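Sugar-binding transport ATP-binding protein (Pyrococcus horikoshii, PDB 1V43) binds ATP and probably hydrolyses it, as the ATPase subunit of an ABC transporter, to drive sugar uptake. Local coordinates at residues 291-296 with 335-340; 326-331 with 351-356. One frame throughout, in Å; residues are numbered along the deposited sequence.

Interaction 1: residues 291-296 with 335-340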
loop_
_atom_site.group_PDB
_atom_site.type_symbol
_atom_site.label_atom_id
_atom_site.label_comp_id
_atom_site.label_asym_id
_atom_site.label_seq_id
_atom_site.Cartn_x
_atom_site.Cartn_y
_atom_site.Cartn_z
ATOM N N GLU A 291 -13.026 -6.303 6.025
ATOM C CA GLU A 291 -13.917 -5.146 5.970
ATOM C C GLU A 291 -15.397 -5.519 5.986
ATOM O O GLU A 291 -16.247 -4.630 5.984
ATOM C CB GLU A 291 -13.635 -4.292 4.725
ATOM C CG GLU A 291 -13.997 -4.977 3.396
ATOM C CD GLU A 291 -12.814 -5.691 2.743
ATOM O OE1 GLU A 291 -11.971 -6.256 3.465
ATOM O OE2 GLU A 291 -12.734 -5.692 1.498
ATOM N N HIS A 292 -15.713 -6.817 5.985
ATOM C CA HIS A 292 -17.110 -7.230 6.018
ATOM C C HIS A 292 -17.480 -7.788 7.379
ATOM O O HIS A 292 -18.479 -8.484 7.540
ATOM C CB HIS A 292 -17.430 -8.244 4.908
ATOM C CG HIS A 292 -17.370 -7.655 3.530
ATOM N ND1 HIS A 292 -17.569 -6.312 3.295
ATOM C CD2 HIS A 292 -17.077 -8.209 2.328
ATOM C CE1 HIS A 292 -17.391 -6.059 2.012
ATOM N NE2 HIS A 292 -17.091 -7.193 1.402
ATOM N N MET A 293 -16.655 -7.454 8.359
ATOM C CA MET A 293 -16.861 -7.861 9.739
ATOM C C MET A 293 -16.714 -6.598 10.560
ATOM O O MET A 293 -16.241 -5.571 10.066
ATOM C CB MET A 293 -15.796 -8.866 10.178
ATOM C CG MET A 293 -15.843 -10.207 9.459
ATOM S SD MET A 293 -14.333 -11.163 9.717
ATOM C CE MET A 293 -14.604 -11.669 11.209
ATOM N N THR A 294 -17.119 -6.671 11.819
ATOM C CA THR A 294 -17.001 -5.532 12.713
ATOM C C THR A 294 -16.906 -6.076 14.134
ATOM O O THR A 294 -16.857 -7.289 14.333
ATOM C CB THR A 294 -18.214 -4.597 12.576
ATOM O OG1 THR A 294 -17.925 -3.349 13.221
ATOM C CG2 THR A 294 -19.464 -5.224 13.203
ATOM N N VAL A 295 -16.851 -5.184 15.115
ATOM C CA VAL A 295 -16.770 -5.590 16.520
ATOM C C VAL A 295 -17.947 -4.984 17.284
ATOM O O VAL A 295 -18.331 -3.850 17.025
ATOM C CB VAL A 295 -15.462 -5.087 17.183
ATOM C CG1 VAL A 295 -15.554 -5.243 18.681
ATOM C CG2 VAL A 295 -14.263 -5.861 16.667
ATOM N N GLU A 296 -18.515 -5.733 18.223
ATOM C CA GLU A 296 -19.634 -5.225 19.011
ATOM C C GLU A 296 -19.283 -3.909 19.691
ATOM O O GLU A 296 -18.165 -3.736 20.191
ATOM C CB GLU A 296 -20.042 -6.219 20.098
ATOM C CG GLU A 296 -21.061 -5.622 21.077
ATOM C CD GLU A 296 -21.367 -6.530 22.255
ATOM O OE1 GLU A 296 -20.442 -6.757 23.095
ATOM O OE2 GLU A 296 -22.539 -7.009 22.342
ATOM N N VAL A 335 -8.088 -14.542 12.225
ATOM C CA VAL A 335 -8.629 -13.758 11.118
ATOM C C VAL A 335 -8.382 -12.276 11.349
ATOM O O VAL A 335 -8.103 -11.854 12.472
ATOM C CB VAL A 335 -10.155 -13.971 10.945
ATOM C CG1 VAL A 335 -10.467 -15.451 10.766
ATOM C CG2 VAL A 335 -10.899 -13.402 12.142
ATOM N N LYS A 336 -8.485 -11.487 10.284
ATOM C CA LYS A 336 -8.285 -10.043 10.393
ATOM C C LYS A 336 -9.602 -9.325 10.248
ATOM O O LYS A 336 -10.417 -9.687 9.409
ATOM C CB LYS A 336 -7.346 -9.531 9.301
ATOM C CG LYS A 336 -5.930 -10.050 9.388
ATOM C CD LYS A 336 -5.131 -9.531 8.217
ATOM C CE LYS A 336 -3.719 -10.058 8.213
ATOM N NZ LYS A 336 -2.961 -9.468 7.078
ATOM N N VAL A 337 -9.795 -8.300 11.069
ATOM C CA VAL A 337 -10.998 -7.486 11.037
ATOM C C VAL A 337 -10.558 -6.040 10.795
ATOM O O VAL A 337 -9.712 -5.500 11.517
ATOM C CB VAL A 337 -11.772 -7.576 12.364
ATOM C CG1 VAL A 337 -12.926 -6.581 12.362
ATOM C CG2 VAL A 337 -12.303 -8.998 12.558
ATOM N N LYS A 338 -11.126 -5.411 9.774
ATOM C CA LYS A 338 -10.749 -4.045 9.459
ATOM C C LYS A 338 -11.773 -3.028 9.936
ATOM O O LYS A 338 -12.917 -3.041 9.499
ATOM C CB LYS A 338 -10.537 -3.901 7.953
ATOM C CG LYS A 338 -10.152 -2.503 7.521
ATOM C CD LYS A 338 -9.941 -2.453 6.021
ATOM C CE LYS A 338 -9.641 -1.041 5.554
ATOM N NZ LYS A 338 -9.324 -0.996 4.107
ATOM N N LEU A 339 -11.350 -2.146 10.836
ATOM C CA LEU A 339 -12.226 -1.113 11.365
ATOM C C LEU A 339 -11.764 0.267 10.902
ATOM O O LEU A 339 -10.571 0.563 10.911
ATOM C CB LEU A 339 -12.208 -1.137 12.887
ATOM C CG LEU A 339 -12.554 -2.455 13.575
ATOM C CD1 LEU A 339 -12.285 -2.315 15.070
ATOM C CD2 LEU A 339 -14.016 -2.814 13.305
ATOM N N PRO A 340 -12.708 1.128 10.486
ATOM C CA PRO A 340 -12.366 2.483 10.029
ATOM C C PRO A 340 -11.855 3.313 11.201
ATOM O O PRO A 340 -12.257 3.087 12.342
ATOM C CB PRO A 340 -13.697 3.024 9.498
ATOM C CG PRO A 340 -14.440 1.760 9.073
ATOM C CD PRO A 340 -14.122 0.812 10.212
HETATM O O HOH W 1 -15.525 -2.943 9.690
#
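M293 meets V335 and V337 through the end of its side chain, and that apolar patch is the heart of the contact. Its CG lies anti to the carbonyl carbon, and the chain then bends at chi3 (76°), which turns CE to lie 3.8 Å from CG2 of V337. The same CE comes within 4.2 Å of V335 CG2, and M293 crosses both valines at about a right angle. V337's other methyl, CG1, rests against the carbonyl group of M293. Further along, L339 lies across T294, its CD2 3.9 Å from T294 OG1, while its CD1 approaches V295 CG2. K338 CB packs 4.0 Å from E291 N.

The polar link runs through water. One molecule donates to M293 O at 2.7 Å and to K338 O at 2.6 Å, bridging two backbone carbonyls that could not bond to each other. Direct hydrogen bonds between 291-296 and 335-340 are absent, and the strand axes stand at 74°.

The opposite charges of E291 and K338 do not pair across the contact; NZ of K338 is 5.9 Å from OE1 of E291. Each end is held by another partner: E291 OE2 is hydrogen-bonded to Y230 OH, and K338 NZ makes a salt bridge to D323 and a hydrogen bond to T322, both of the second subunit.

Strands 293-295 and 333-340 are the two outer strands of a five-stranded antiparallel sheet in the TOBE region, so their meeting brings the sheet round on itself, consistent with the barrel of an OB-like fold. The chemistry implies a seam closed by methyl and thioether packing plus one shared water, rather than by continuous strand pairing, with the amino group of K338 given over to the subunit interface.

Interaction 2: residues 326-331 with 351-356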
loop_
_atom_site.group_PDB
_atom_site.type_symbol
_atom_site.label_atom_id
_atom_site.label_comp_id
_atom_site.label_asym_id
_atom_site.label_seq_id
_atom_site.Cartn_x
_atom_site.Cartn_y
_atom_site.Cartn_z
ATOM N N LEU A 326 -7.544 -5.487 13.251
ATOM C CA LEU A 326 -7.440 -6.411 14.374
ATOM C C LEU A 326 -7.226 -7.847 13.920
ATOM O O LEU A 326 -7.911 -8.327 13.011
ATOM C CB LEU A 326 -8.717 -6.376 15.209
ATOM C CG LEU A 326 -9.292 -5.021 15.600
ATOM C CD1 LEU A 326 -10.590 -5.259 16.380
ATOM C CD2 LEU A 326 -8.286 -4.234 16.427
ATOM N N HIS A 327 -6.270 -8.525 14.551
ATOM C CA HIS A 327 -6.011 -9.930 14.262
ATOM C C HIS A 327 -6.673 -10.624 15.444
ATOM O O HIS A 327 -6.151 -10.599 16.558
ATOM C CB HIS A 327 -4.511 -10.228 14.229
ATOM C CG HIS A 327 -3.745 -9.404 13.234
ATOM N ND1 HIS A 327 -2.458 -9.709 12.851
ATOM C CD2 HIS A 327 -4.069 -8.263 12.578
ATOM C CE1 HIS A 327 -2.020 -8.795 12.003
ATOM N NE2 HIS A 327 -2.979 -7.905 11.821
ATOM N N VAL A 328 -7.848 -11.203 15.198
ATOM C CA VAL A 328 -8.617 -11.865 16.237
ATOM C C VAL A 328 -8.589 -13.370 16.089
ATOM O O VAL A 328 -8.750 -13.897 14.986
ATOM C CB VAL A 328 -10.098 -11.435 16.204
ATOM C CG1 VAL A 328 -10.800 -11.924 17.463
ATOM C CG2 VAL A 328 -10.211 -9.939 16.071
ATOM N N LYS A 329 -8.391 -14.057 17.209
ATOM C CA LYS A 329 -8.359 -15.510 17.209
ATOM C C LYS A 329 -9.771 -16.073 17.248
ATOM O O LYS A 329 -10.488 -15.882 18.220
ATOM C CB LYS A 329 -7.585 -16.041 18.417
ATOM C CG LYS A 329 -6.075 -15.867 18.350
ATOM C CD LYS A 329 -5.416 -16.602 19.514
ATOM C CE LYS A 329 -3.902 -16.432 19.538
ATOM N NZ LYS A 329 -3.294 -17.153 20.698
ATOM N N PHE A 330 -10.163 -16.746 16.171
ATOM C CA PHE A 330 -11.474 -17.383 16.065
ATOM C C PHE A 330 -11.226 -18.833 16.446
ATOM O O PHE A 330 -10.753 -19.617 15.619
ATOM C CB PHE A 330 -11.981 -17.330 14.622
ATOM C CG PHE A 330 -12.815 -16.127 14.311
ATOM C CD1 PHE A 330 -12.466 -14.871 14.794
ATOM C CD2 PHE A 330 -13.941 -16.247 13.506
ATOM C CE1 PHE A 330 -13.230 -13.751 14.479
ATOM C CE2 PHE A 330 -14.711 -15.133 13.185
ATOM C CZ PHE A 330 -14.355 -13.885 13.672
ATOM N N GLY A 331 -11.538 -19.197 17.686
ATOM C CA GLY A 331 -11.284 -20.559 18.106
ATOM C C GLY A 331 -9.799 -20.771 17.898
ATOM O O GLY A 331 -8.993 -19.979 18.384
ATOM N N VAL A 351 -13.313 -9.766 22.197
ATOM C CA VAL A 351 -14.239 -8.970 21.393
ATOM C C VAL A 351 -15.310 -9.838 20.742
ATOM O O VAL A 351 -15.080 -11.011 20.467
ATOM C CB VAL A 351 -13.493 -8.202 20.264
ATOM C CG1 VAL A 351 -12.491 -7.236 20.863
ATOM C CG2 VAL A 351 -12.780 -9.184 19.330
ATOM N N LYS A 352 -16.490 -9.264 20.522
ATOM C CA LYS A 352 -17.567 -9.988 19.861
ATOM C C LYS A 352 -17.450 -9.617 18.396
ATOM O O LYS A 352 -17.823 -8.519 18.001
ATOM C CB LYS A 352 -18.947 -9.551 20.368
ATOM C CG LYS A 352 -19.417 -10.228 21.638
ATOM C CD LYS A 352 -20.760 -9.650 22.103
ATOM C CE LYS A 352 -21.131 -10.136 23.506
ATOM N NZ LYS A 352 -22.302 -9.397 24.072
ATOM N N VAL A 353 -16.921 -10.528 17.595
ATOM C CA VAL A 353 -16.771 -10.267 16.178
ATOM C C VAL A 353 -18.097 -10.522 15.471
ATOM O O VAL A 353 -18.701 -11.584 15.619
ATOM C CB VAL A 353 -15.687 -11.161 15.570
ATOM C CG1 VAL A 353 -15.587 -10.890 14.083
ATOM C CG2 VAL A 353 -14.341 -10.896 16.253
ATOM N N ILE A 354 -18.544 -9.537 14.702
ATOM C CA ILE A 354 -19.798 -9.644 13.967
ATOM C C ILE A 354 -19.549 -9.772 12.466
ATOM O O ILE A 354 -19.014 -8.850 11.848
ATOM C CB ILE A 354 -20.682 -8.401 14.201
ATOM C CG1 ILE A 354 -20.721 -8.054 15.690
ATOM C CG2 ILE A 354 -22.094 -8.672 13.713
ATOM C CD1 ILE A 354 -21.619 -6.873 16.017
ATOM N N MET A 355 -19.941 -10.910 11.894
ATOM C CA MET A 355 -19.788 -11.175 10.465
ATOM C C MET A 355 -21.060 -10.839 9.670
ATOM O O MET A 355 -22.185 -11.151 10.102
ATOM C CB MET A 355 -19.465 -12.656 10.213
ATOM C CG MET A 355 -18.352 -13.245 11.060
ATOM S SD MET A 355 -17.839 -14.881 10.463
ATOM C CE MET A 355 -19.374 -15.476 9.727
ATOM N N ASP A 356 -20.881 -10.217 8.506
ATOM C CA ASP A 356 -22.015 -9.890 7.645
ATOM C C ASP A 356 -22.277 -11.117 6.776
ATOM O O ASP A 356 -21.564 -11.366 5.799
ATOM C CB ASP A 356 -21.711 -8.689 6.738
ATOM C CG ASP A 356 -22.940 -8.223 5.950
ATOM O OD1 ASP A 356 -23.852 -9.046 5.684
ATOM O OD2 ASP A 356 -22.994 -7.035 5.582
#
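V328 and V353 reach toward each other tip to tip, with V328 CG1 3.9 Å from V353 CG2. The same CG1 is shared with V351, which crosses V328 obliquely and offers its CG2 at 3.9 Å. With CG1 anti to the backbone N (chi1 -169°), V328 directs that one methyl at both valines of the facing strand.

F330 comes at V353 with the edge of its ring. CZ lies 3.3 Å from V353 CG1, which sits in the ring plane, and CE1 is near V353 CG2, so the ring rim presses on both methyls. That spacing is tight, but the ring is poorly ordered and its exact place is uncertain. Near the same plane, M355 SD approaches CE2 at 4.2 Å, the thioether meeting the ring at its edge rather than over a face. An alanine at V353 would probably open a gap beside V328 CG1 and leave the F330 edge with less to bear on, making the ring freer to turn.

The two strands run nearly perpendicular, their axes 94° apart and 9.3 Å at closest approach, facing each other across the inside of the curled sheet. Strand 307-319 lies between them in the strand order, and its L310 touches both F330 and M355. M293 of strand 293-295 packs on F330 and V353, and V335 of strand 333-340 also meets the phenylalanine.

Overall arrangement
From the N terminus the chain first builds the ATP-binding part, and both contacts fall in the C-terminal β region. Segment 291-296 comes first, followed by strand 307-319 and then 326-331. Next is 335-340, which closes the loop of interaction 1, and last 351-356, which closes that of interaction 2. The segments alternate, so the two loops cross rather than nest. Strands 323-330 and 333-340 are consecutive and paired, with V337 N 2.7 Å from L326 O, a probable hydrogen bond. Strands 293-295 and 350-356 are also neighbours. Interaction 1 thus joins the sheet's two edges, and interaction 2 fills the interior beside that seam.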